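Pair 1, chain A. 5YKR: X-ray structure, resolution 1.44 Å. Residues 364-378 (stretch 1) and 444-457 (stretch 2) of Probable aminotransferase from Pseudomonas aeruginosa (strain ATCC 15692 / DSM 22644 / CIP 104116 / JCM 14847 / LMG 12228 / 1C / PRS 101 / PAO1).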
# COMPACT_ATOMS: atom_id res chain seq x y z
N ALA A 364 -17.25 -0.97 -31.43
CA ALA A 364 -18.14 -1.05 -32.60
C ALA A 364 -18.75 -2.45 -32.73
O ALA A 364 -19.95 -2.58 -33.04
CB ALA A 364 -17.38 -0.65 -33.85
N GLY A 365 -17.95 -3.48 -32.49
CA GLY A 365 -18.45 -4.85 -32.52
C GLY A 365 -19.51 -5.14 -31.45
O GLY A 365 -20.55 -5.70 -31.74
N VAL A 366 -19.23 -4.73 -30.21
CA VAL A 366 -20.22 -4.89 -29.16
C VAL A 366 -21.52 -4.18 -29.55
O VAL A 366 -22.63 -4.71 -29.43
CB VAL A 366 -19.68 -4.42 -27.81
CG1 VAL A 366 -20.77 -4.45 -26.74
CG2 VAL A 366 -18.54 -5.31 -27.33
N ARG A 367 -21.39 -2.94 -29.99
CA ARG A 367 -22.58 -2.15 -30.31
C ARG A 367 -23.41 -2.81 -31.40
O ARG A 367 -24.63 -2.88 -31.29
CB ARG A 367 -22.24 -0.70 -30.68
CG ARG A 367 -23.50 0.15 -30.71
CD ARG A 367 -23.20 1.63 -30.82
NE ARG A 367 -22.58 2.17 -29.61
CZ ARG A 367 -21.35 2.68 -29.54
NH1 ARG A 367 -20.60 2.77 -30.62
NH2 ARG A 367 -20.89 3.08 -28.38
N ALA A 368 -22.74 -3.34 -32.43
CA ALA A 368 -23.45 -4.02 -33.51
C ALA A 368 -24.21 -5.23 -32.99
O ALA A 368 -25.33 -5.47 -33.38
CB ALA A 368 -22.48 -4.39 -34.60
N THR A 369 -23.61 -5.98 -32.09
CA THR A 369 -24.27 -7.16 -31.48
C THR A 369 -25.49 -6.75 -30.64
O THR A 369 -26.54 -7.35 -30.76
CB THR A 369 -23.26 -7.94 -30.63
OG1 THR A 369 -22.35 -8.61 -31.51
CG2 THR A 369 -23.90 -8.93 -29.71
N LEU A 370 -25.35 -5.73 -29.80
CA LEU A 370 -26.45 -5.24 -28.98
C LEU A 370 -27.63 -4.76 -29.86
O LEU A 370 -28.77 -5.06 -29.56
CB LEU A 370 -26.00 -4.14 -28.02
CG LEU A 370 -24.90 -4.52 -27.03
CD1 LEU A 370 -24.59 -3.35 -26.11
CD2 LEU A 370 -25.13 -5.81 -26.28
N GLU A 371 -27.30 -4.05 -30.94
CA GLU A 371 -28.31 -3.55 -31.86
C GLU A 371 -29.01 -4.70 -32.60
O GLU A 371 -30.24 -4.76 -32.69
CB GLU A 371 -27.71 -2.54 -32.82
CG GLU A 371 -27.38 -1.21 -32.15
CD GLU A 371 -26.62 -0.23 -33.07
OE1 GLU A 371 -26.26 -0.64 -34.21
OE2 GLU A 371 -26.36 0.92 -32.65
N GLU A 372 -28.24 -5.65 -33.09
CA GLU A 372 -28.78 -6.76 -33.86
C GLU A 372 -29.72 -7.61 -33.03
O GLU A 372 -30.79 -7.99 -33.49
CB GLU A 372 -27.64 -7.63 -34.36
CG GLU A 372 -28.07 -8.88 -35.09
CD GLU A 372 -26.90 -9.70 -35.56
OE1 GLU A 372 -25.94 -9.12 -36.11
OE2 GLU A 372 -26.97 -10.95 -35.42
N LEU A 373 -29.32 -7.88 -31.78
CA LEU A 373 -30.11 -8.71 -30.88
C LEU A 373 -31.20 -7.93 -30.14
O LEU A 373 -31.92 -8.53 -29.33
CB LEU A 373 -29.19 -9.43 -29.91
CG LEU A 373 -28.14 -10.36 -30.54
CD1 LEU A 373 -27.28 -10.97 -29.44
CD2 LEU A 373 -28.77 -11.46 -31.39
N ARG A 374 -31.30 -6.63 -30.37
CA ARG A 374 -32.33 -5.75 -29.79
C ARG A 374 -32.27 -5.75 -28.28
O ARG A 374 -33.28 -5.63 -27.57
CB ARG A 374 -33.73 -6.11 -30.34
CG ARG A 374 -33.81 -6.04 -31.86
CD ARG A 374 -35.27 -6.17 -32.32
NE ARG A 374 -35.33 -6.09 -33.78
CZ ARG A 374 -36.34 -6.44 -34.55
NH1 ARG A 374 -37.49 -6.88 -34.01
NH2 ARG A 374 -36.21 -6.35 -35.86
N LEU A 375 -31.06 -5.88 -27.74
CA LEU A 375 -30.92 -5.91 -26.28
C LEU A 375 -31.06 -4.51 -25.72
O LEU A 375 -30.51 -3.57 -26.28
CB LEU A 375 -29.59 -6.54 -25.89
CG LEU A 375 -29.47 -8.02 -26.05
CD1 LEU A 375 -28.00 -8.42 -26.03
CD2 LEU A 375 -30.25 -8.75 -24.98
N PRO A 376 -31.69 -4.36 -24.54
CA PRO A 376 -31.84 -3.06 -23.89
C PRO A 376 -30.59 -2.71 -23.10
O PRO A 376 -30.64 -2.43 -21.90
CB PRO A 376 -33.05 -3.30 -22.96
CG PRO A 376 -32.93 -4.74 -22.56
CD PRO A 376 -32.40 -5.43 -23.78
N TRP A 377 -29.45 -2.75 -23.79
CA TRP A 377 -28.13 -2.54 -23.21
C TRP A 377 -27.42 -1.46 -24.05
O TRP A 377 -27.84 -1.13 -25.16
CB TRP A 377 -27.28 -3.80 -23.30
CG TRP A 377 -27.75 -5.06 -22.61
CD1 TRP A 377 -28.96 -5.29 -22.01
CD2 TRP A 377 -27.02 -6.28 -22.47
NE1 TRP A 377 -29.00 -6.55 -21.50
CE2 TRP A 377 -27.82 -7.18 -21.78
CE3 TRP A 377 -25.73 -6.68 -22.84
CZ2 TRP A 377 -27.39 -8.46 -21.45
CZ3 TRP A 377 -25.31 -7.93 -22.51
CH2 TRP A 377 -26.14 -8.82 -21.83
N HIS A 378 -26.30 -0.93 -23.51
CA HIS A 378 -25.50 0.00 -24.32
C HIS A 378 -24.03 -0.21 -23.97
O HIS A 378 -23.72 -0.80 -22.93
CB HIS A 378 -25.88 1.48 -24.12
CG HIS A 378 -25.53 2.02 -22.78
ND1 HIS A 378 -26.28 1.76 -21.66
CD2 HIS A 378 -24.45 2.72 -22.38
CE1 HIS A 378 -25.66 2.30 -20.61
NE2 HIS A 378 -24.56 2.90 -21.03
N LEU A 444 -11.88 -12.16 -31.89
CA LEU A 444 -12.24 -13.33 -31.07
C LEU A 444 -13.20 -12.91 -29.96
O LEU A 444 -14.25 -13.55 -29.74
CB LEU A 444 -11.00 -14.01 -30.50
CG LEU A 444 -11.23 -15.22 -29.58
CD1 LEU A 444 -11.95 -16.35 -30.33
CD2 LEU A 444 -9.93 -15.72 -29.01
N HIS A 445 -12.86 -11.87 -29.21
CA HIS A 445 -13.81 -11.33 -28.23
C HIS A 445 -15.19 -11.14 -28.83
O HIS A 445 -16.21 -11.54 -28.24
CB HIS A 445 -13.28 -9.99 -27.69
CG HIS A 445 -14.26 -9.28 -26.80
ND1 HIS A 445 -15.21 -8.38 -27.24
CD2 HIS A 445 -14.42 -9.35 -25.45
CE1 HIS A 445 -15.93 -7.95 -26.22
NE2 HIS A 445 -15.44 -8.51 -25.12
N ASP A 446 -15.24 -10.47 -29.95
CA ASP A 446 -16.50 -10.07 -30.58
C ASP A 446 -17.34 -11.30 -30.92
O ASP A 446 -18.56 -11.34 -30.63
CB ASP A 446 -16.24 -9.24 -31.84
CG ASP A 446 -17.46 -8.51 -32.30
OD1 ASP A 446 -17.99 -7.69 -31.51
OD2 ASP A 446 -17.96 -8.81 -33.42
N ARG A 447 -16.69 -12.29 -31.56
CA ARG A 447 -17.37 -13.52 -31.95
C ARG A 447 -17.91 -14.29 -30.75
O ARG A 447 -19.06 -14.76 -30.74
CB ARG A 447 -16.46 -14.45 -32.78
CG ARG A 447 -16.02 -13.88 -34.11
CD ARG A 447 -15.37 -14.92 -34.93
NE ARG A 447 -14.21 -15.55 -34.32
CZ ARG A 447 -12.95 -15.15 -34.49
NH1 ARG A 447 -12.66 -14.10 -35.26
NH2 ARG A 447 -11.98 -15.84 -33.93
N LEU A 448 -17.08 -14.43 -29.71
CA LEU A 448 -17.50 -15.19 -28.54
C LEU A 448 -18.67 -14.53 -27.79
O LEU A 448 -19.56 -15.22 -27.32
CB LEU A 448 -16.32 -15.38 -27.58
CG LEU A 448 -15.21 -16.25 -28.14
CD1 LEU A 448 -14.13 -16.38 -27.08
CD2 LEU A 448 -15.69 -17.64 -28.54
N LEU A 449 -18.63 -13.21 -27.67
CA LEU A 449 -19.72 -12.49 -27.02
C LEU A 449 -21.02 -12.68 -27.80
O LEU A 449 -22.11 -12.92 -27.21
CB LEU A 449 -19.39 -11.02 -26.81
CG LEU A 449 -20.49 -10.17 -26.17
CD1 LEU A 449 -20.83 -10.64 -24.75
CD2 LEU A 449 -20.04 -8.72 -26.14
N ARG A 450 -20.93 -12.56 -29.13
CA ARG A 450 -22.09 -12.75 -29.98
C ARG A 450 -22.63 -14.15 -29.89
O ARG A 450 -23.87 -14.33 -29.80
CB ARG A 450 -21.72 -12.42 -31.41
CG ARG A 450 -22.84 -12.68 -32.43
CD ARG A 450 -24.09 -11.85 -32.17
NE ARG A 450 -25.14 -12.19 -33.13
CZ ARG A 450 -25.90 -13.29 -33.09
NH1 ARG A 450 -25.77 -14.22 -32.15
NH2 ARG A 450 -26.81 -13.48 -34.03
N ASP A 451 -21.74 -15.15 -29.86
CA ASP A 451 -22.15 -16.53 -29.68
C ASP A 451 -22.88 -16.74 -28.34
O ASP A 451 -23.90 -17.42 -28.30
CB ASP A 451 -20.98 -17.51 -29.77
CG ASP A 451 -20.39 -17.64 -31.16
OD1 ASP A 451 -20.97 -17.12 -32.16
OD2 ASP A 451 -19.32 -18.27 -31.24
N CYS A 452 -22.30 -16.20 -27.27
CA CYS A 452 -22.88 -16.39 -25.95
C CYS A 452 -24.30 -15.80 -25.88
O CYS A 452 -25.24 -16.46 -25.42
CB CYS A 452 -21.99 -15.73 -24.88
SG CYS A 452 -22.54 -16.01 -23.21
N LEU A 453 -24.42 -14.55 -26.31
CA LEU A 453 -25.70 -13.87 -26.28
C LEU A 453 -26.71 -14.55 -27.19
O LEU A 453 -27.89 -14.65 -26.82
CB LEU A 453 -25.58 -12.40 -26.60
CG LEU A 453 -24.81 -11.59 -25.57
CD1 LEU A 453 -24.47 -10.20 -26.08
CD2 LEU A 453 -25.62 -11.49 -24.30
N GLY A 454 -26.26 -15.06 -28.34
CA GLY A 454 -27.16 -15.77 -29.22
C GLY A 454 -27.69 -17.05 -28.59
O GLY A 454 -28.88 -17.37 -28.73
N GLU A 455 -26.82 -17.77 -27.86
CA GLU A 455 -27.25 -19.00 -27.17
C GLU A 455 -28.30 -18.68 -26.13
O GLU A 455 -29.26 -19.42 -25.97
CB GLU A 455 -26.09 -19.77 -26.54
CG GLU A 455 -25.25 -20.58 -27.51
CD GLU A 455 -24.29 -21.53 -26.80
OE1 GLU A 455 -24.74 -22.24 -25.86
OE2 GLU A 455 -23.08 -21.55 -27.17
N LEU A 456 -28.13 -17.58 -25.42
CA LEU A 456 -29.07 -17.11 -24.43
C LEU A 456 -30.43 -16.71 -24.99
O LEU A 456 -31.42 -16.93 -24.32
CB LEU A 456 -28.44 -15.99 -23.56
CG LEU A 456 -27.22 -16.45 -22.69
CD1 LEU A 456 -26.54 -15.26 -22.03
CD2 LEU A 456 -27.53 -17.55 -21.70
N LEU A 457 -30.49 -16.21 -26.22
CA LEU A 457 -31.73 -15.75 -26.89
C LEU A 457 -32.35 -16.79 -27.85
O LEU A 457 -31.77 -17.88 -28.03
CB LEU A 457 -31.43 -14.44 -27.64
CG LEU A 457 -31.16 -13.28 -26.70
CD1 LEU A 457 -30.54 -12.08 -27.36
CD2 LEU A 457 -32.42 -12.88 -25.97
O HOH W 1 -20.23 -7.56 -33.98
O HOH W 2 -20.01 -8.99 -30.21

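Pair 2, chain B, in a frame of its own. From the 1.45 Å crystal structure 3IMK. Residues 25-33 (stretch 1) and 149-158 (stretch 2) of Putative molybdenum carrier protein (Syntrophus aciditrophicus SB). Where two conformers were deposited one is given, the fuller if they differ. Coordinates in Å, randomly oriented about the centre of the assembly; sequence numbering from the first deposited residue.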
# COMPACT_ATOMS: atom_id res chain seq x y z
N ASP B 25 -4.29 -5.89 6.94
CA ASP B 25 -5.48 -6.48 7.53
C ASP B 25 -6.32 -7.08 6.41
O ASP B 25 -6.91 -8.16 6.58
CB ASP B 25 -6.26 -5.43 8.32
CG ASP B 25 -5.58 -5.05 9.61
OD1 ASP B 25 -4.72 -5.82 10.09
OD2 ASP B 25 -5.96 -4.00 10.21
N PHE B 26 -6.36 -6.42 5.26
CA PHE B 26 -7.09 -6.93 4.10
C PHE B 26 -6.45 -8.24 3.65
O PHE B 26 -7.14 -9.22 3.40
CB PHE B 26 -7.06 -5.94 2.94
CG PHE B 26 -7.80 -6.42 1.73
CD1 PHE B 26 -9.19 -6.31 1.69
CD2 PHE B 26 -7.15 -7.08 0.72
CE1 PHE B 26 -9.91 -6.81 0.63
CE2 PHE B 26 -7.88 -7.60 -0.37
CZ PHE B 26 -9.28 -7.46 -0.37
N ALA B 27 -5.12 -8.23 3.50
CA ALA B 27 -4.42 -9.45 3.05
C ALA B 27 -4.75 -10.60 4.00
O ALA B 27 -5.06 -11.72 3.58
CB ALA B 27 -2.91 -9.23 2.97
N ILE B 28 -4.63 -10.36 5.30
CA ILE B 28 -4.91 -11.39 6.31
C ILE B 28 -6.36 -11.93 6.19
O ILE B 28 -6.58 -13.15 6.13
CB ILE B 28 -4.60 -10.86 7.71
CG1 ILE B 28 -3.07 -10.67 7.87
CG2 ILE B 28 -5.11 -11.83 8.84
CD1 ILE B 28 -2.62 -9.83 9.04
N LYS B 29 -7.31 -11.01 6.07
CA LYS B 29 -8.73 -11.37 5.97
C LYS B 29 -8.99 -12.26 4.75
O LYS B 29 -9.77 -13.22 4.81
CB LYS B 29 -9.58 -10.08 5.91
CG LYS B 29 -11.08 -10.26 5.82
CD LYS B 29 -11.73 -8.88 5.84
CE LYS B 29 -13.20 -8.86 5.41
NZ LYS B 29 -13.56 -7.43 5.15
N HIS B 30 -8.31 -12.00 3.64
CA HIS B 30 -8.50 -12.75 2.38
C HIS B 30 -7.45 -13.83 2.09
O HIS B 30 -7.42 -14.43 1.02
CB HIS B 30 -8.66 -11.79 1.22
CG HIS B 30 -9.91 -10.98 1.36
ND1 HIS B 30 -11.12 -11.43 0.86
CD2 HIS B 30 -10.17 -9.84 2.03
CE1 HIS B 30 -12.06 -10.54 1.16
NE2 HIS B 30 -11.51 -9.56 1.87
N HIS B 31 -6.64 -14.12 3.11
CA HIS B 31 -5.57 -15.11 3.03
C HIS B 31 -4.68 -14.90 1.80
O HIS B 31 -4.25 -15.87 1.15
CB HIS B 31 -6.11 -16.56 3.06
CG HIS B 31 -5.05 -17.55 3.46
ND1 HIS B 31 -4.54 -17.62 4.74
CD2 HIS B 31 -4.45 -18.56 2.77
CE1 HIS B 31 -3.65 -18.59 4.82
NE2 HIS B 31 -3.57 -19.18 3.64
N ILE B 32 -4.36 -13.64 1.55
CA ILE B 32 -3.35 -13.29 0.56
C ILE B 32 -2.02 -13.17 1.30
O ILE B 32 -1.98 -12.50 2.35
CB ILE B 32 -3.69 -11.95 -0.14
CG1 ILE B 32 -5.05 -12.08 -0.85
CG2 ILE B 32 -2.57 -11.52 -1.10
CD1 ILE B 32 -5.58 -10.75 -1.39
N PRO B 33 -0.93 -13.83 0.83
CA PRO B 33 0.37 -13.66 1.47
C PRO B 33 0.72 -12.19 1.61
O PRO B 33 0.36 -11.38 0.76
CB PRO B 33 1.32 -14.37 0.51
CG PRO B 33 0.42 -15.43 -0.12
CD PRO B 33 -0.84 -14.72 -0.36
N THR B 149 -9.40 2.47 2.54
CA THR B 149 -8.50 1.48 1.96
C THR B 149 -9.12 0.08 1.99
O THR B 149 -9.11 -0.65 0.99
CB THR B 149 -7.12 1.53 2.66
OG1 THR B 149 -6.57 2.82 2.37
CG2 THR B 149 -6.20 0.46 2.08
N MSE B 150 -9.66 -0.32 3.16
CA MSE B 150 -10.35 -1.62 3.25
C MSE B 150 -11.46 -1.74 2.21
O MSE B 150 -11.58 -2.76 1.54
CB MSE B 150 -10.91 -1.88 4.66
CG MSE B 150 -9.85 -1.94 5.77
SE MSE B 150 -8.81 -3.54 5.68
CE MSE B 150 -10.07 -4.94 6.19
N ASP B 151 -12.28 -0.69 2.11
CA ASP B 151 -13.47 -0.72 1.27
C ASP B 151 -13.03 -0.79 -0.20
O ASP B 151 -13.61 -1.52 -0.99
CB ASP B 151 -14.33 0.53 1.50
CG ASP B 151 -15.00 0.58 2.85
OD1 ASP B 151 -15.04 -0.45 3.54
OD2 ASP B 151 -15.52 1.69 3.21
N LEU B 152 -11.99 -0.03 -0.56
CA LEU B 152 -11.47 -0.05 -1.92
C LEU B 152 -10.94 -1.45 -2.30
O LEU B 152 -11.20 -1.98 -3.39
CB LEU B 152 -10.36 1.02 -2.07
CG LEU B 152 -9.63 1.07 -3.42
CD1 LEU B 152 -10.62 1.27 -4.57
CD2 LEU B 152 -8.62 2.21 -3.36
N LEU B 153 -10.11 -2.02 -1.43
CA LEU B 153 -9.54 -3.33 -1.71
C LEU B 153 -10.63 -4.41 -1.81
O LEU B 153 -10.51 -5.35 -2.62
CB LEU B 153 -8.45 -3.67 -0.68
CG LEU B 153 -7.20 -2.79 -0.74
CD1 LEU B 153 -6.24 -3.13 0.43
CD2 LEU B 153 -6.50 -2.85 -2.07
N GLU B 154 -11.67 -4.27 -1.00
CA GLU B 154 -12.78 -5.20 -1.10
C GLU B 154 -13.43 -5.18 -2.48
O GLU B 154 -13.77 -6.23 -3.02
CB GLU B 154 -13.80 -4.96 -0.01
CG GLU B 154 -13.28 -5.41 1.37
CD GLU B 154 -13.32 -6.96 1.64
OE1 GLU B 154 -14.06 -7.70 0.93
OE2 GLU B 154 -12.64 -7.40 2.61
N VAL B 155 -13.60 -4.00 -3.06
CA VAL B 155 -14.20 -3.94 -4.41
C VAL B 155 -13.22 -4.46 -5.44
O VAL B 155 -13.61 -5.20 -6.35
CB VAL B 155 -14.69 -2.49 -4.78
CG1 VAL B 155 -15.26 -2.46 -6.21
CG2 VAL B 155 -15.71 -1.97 -3.73
N PHE B 156 -11.94 -4.11 -5.28
CA PHE B 156 -10.89 -4.58 -6.19
C PHE B 156 -10.72 -6.10 -6.21
O PHE B 156 -10.62 -6.68 -7.29
CB PHE B 156 -9.58 -3.81 -5.87
CG PHE B 156 -8.34 -4.35 -6.55
CD1 PHE B 156 -8.34 -4.61 -7.91
CD2 PHE B 156 -7.19 -4.53 -5.83
CE1 PHE B 156 -7.20 -5.15 -8.51
CE2 PHE B 156 -6.03 -5.03 -6.43
CZ PHE B 156 -6.05 -5.33 -7.78
N LEU B 157 -10.66 -6.72 -5.02
CA LEU B 157 -10.23 -8.17 -4.89
C LEU B 157 -11.20 -9.11 -4.18
O LEU B 157 -10.93 -10.32 -4.09
CB LEU B 157 -8.93 -8.28 -4.14
CG LEU B 157 -7.70 -7.79 -4.87
CD1 LEU B 157 -6.50 -7.78 -3.92
CD2 LEU B 157 -7.46 -8.63 -6.14
N ALA B 158 -12.29 -8.57 -3.67
CA ALA B 158 -13.34 -9.38 -3.03
C ALA B 158 -14.65 -9.17 -3.79
O ALA B 158 -14.65 -8.92 -5.01
CB ALA B 158 -13.48 -8.99 -1.57
OXT ALA B 158 -15.75 -9.22 -3.22

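What backbone arrangement do the two pairs share? In each, two helical segments run in roughly the same direction, and the first ends in a turn that leads the chain onward beside the second. Fourteen central residues superpose with an RMSD of 0.9 Å. The match is close but not exact: the helix directions differ by 18° in pair 1, with axes approaching to 9.6 Å, and by 42° in pair 2, with axes 10.5 Å apart. The turn fits especially well, Leu A373, Arg A374 and Leu A375 lying within 0.3 Å of His B30, His B31 and Ile B32 at their CA atoms.

How is the space between the helices filled? Thr A369 matches Phe B26, and both point toward the other helix. The backbones come about equally close in both pairs, Thr A369 CA 6.2 Å from Arg A450 CA and Phe B26 CA 6.3 Å from Met B150 CA. Beside the threonine lies water 2, which accepts a hydrogen bond from Thr A369 OG1 (2.7 Å) and donates to Asp A446 O (2.8 Å) and Asp A446 OD1 (2.7 Å). In pair 2 the Phe B26 side chain sits as a knob in a hole formed by Met B150 (a selenomethionine), Leu B153, Glu B154 and Leu B157. Leu B153 CB lies over the ring face, 3.5 Å from the centroid of the Phe B26 ring, a CH-pi contact.

How do charged side chains link the helices? Glu A372 matches Lys B29 and Arg A450 matches Glu B154, so the salt bridge recurs with its charges exchanged. In pair 1, Arg A450 NH2 and NE donate to Glu A372 OE2 at 2.9 and 3.2 Å, while Leu A373 CD2 covers one face of the guanidinium. In pair 2, Lys B29 NZ reaches Glu B154 OE2 at 2.7 Å. His B30, at the position of Leu A373, adds a second donor: its NE2 lies 2.5 Å from Glu B154 OE2. The same matched position thus gives apolar cover in one pair and a hydrogen bond in the other.

What packs beneath the turn? Leu A375 and Ile B32 occupy nearly the same place, their side-chain centres 0.6 Å apart, and each meets the matched leucine of the second helix. Leu A375 CD1 lies 4.0 Å from Leu A453 CD1, and Ile B32 CD1 lies 4.0 Å from Leu B157 CD1. The position of Thr A369 and Phe B26 supplies a neighbour in both: Thr A369 CG2 lies 3.9 Å from Leu A453 CD1, and Phe B26 CE2 lies 3.8 Å from Leu B157 CD1. Pair 1 adds Leu A373, whose CD1 lies 3.6 Å from Leu A453 CB. Apolar packing therefore recurs here.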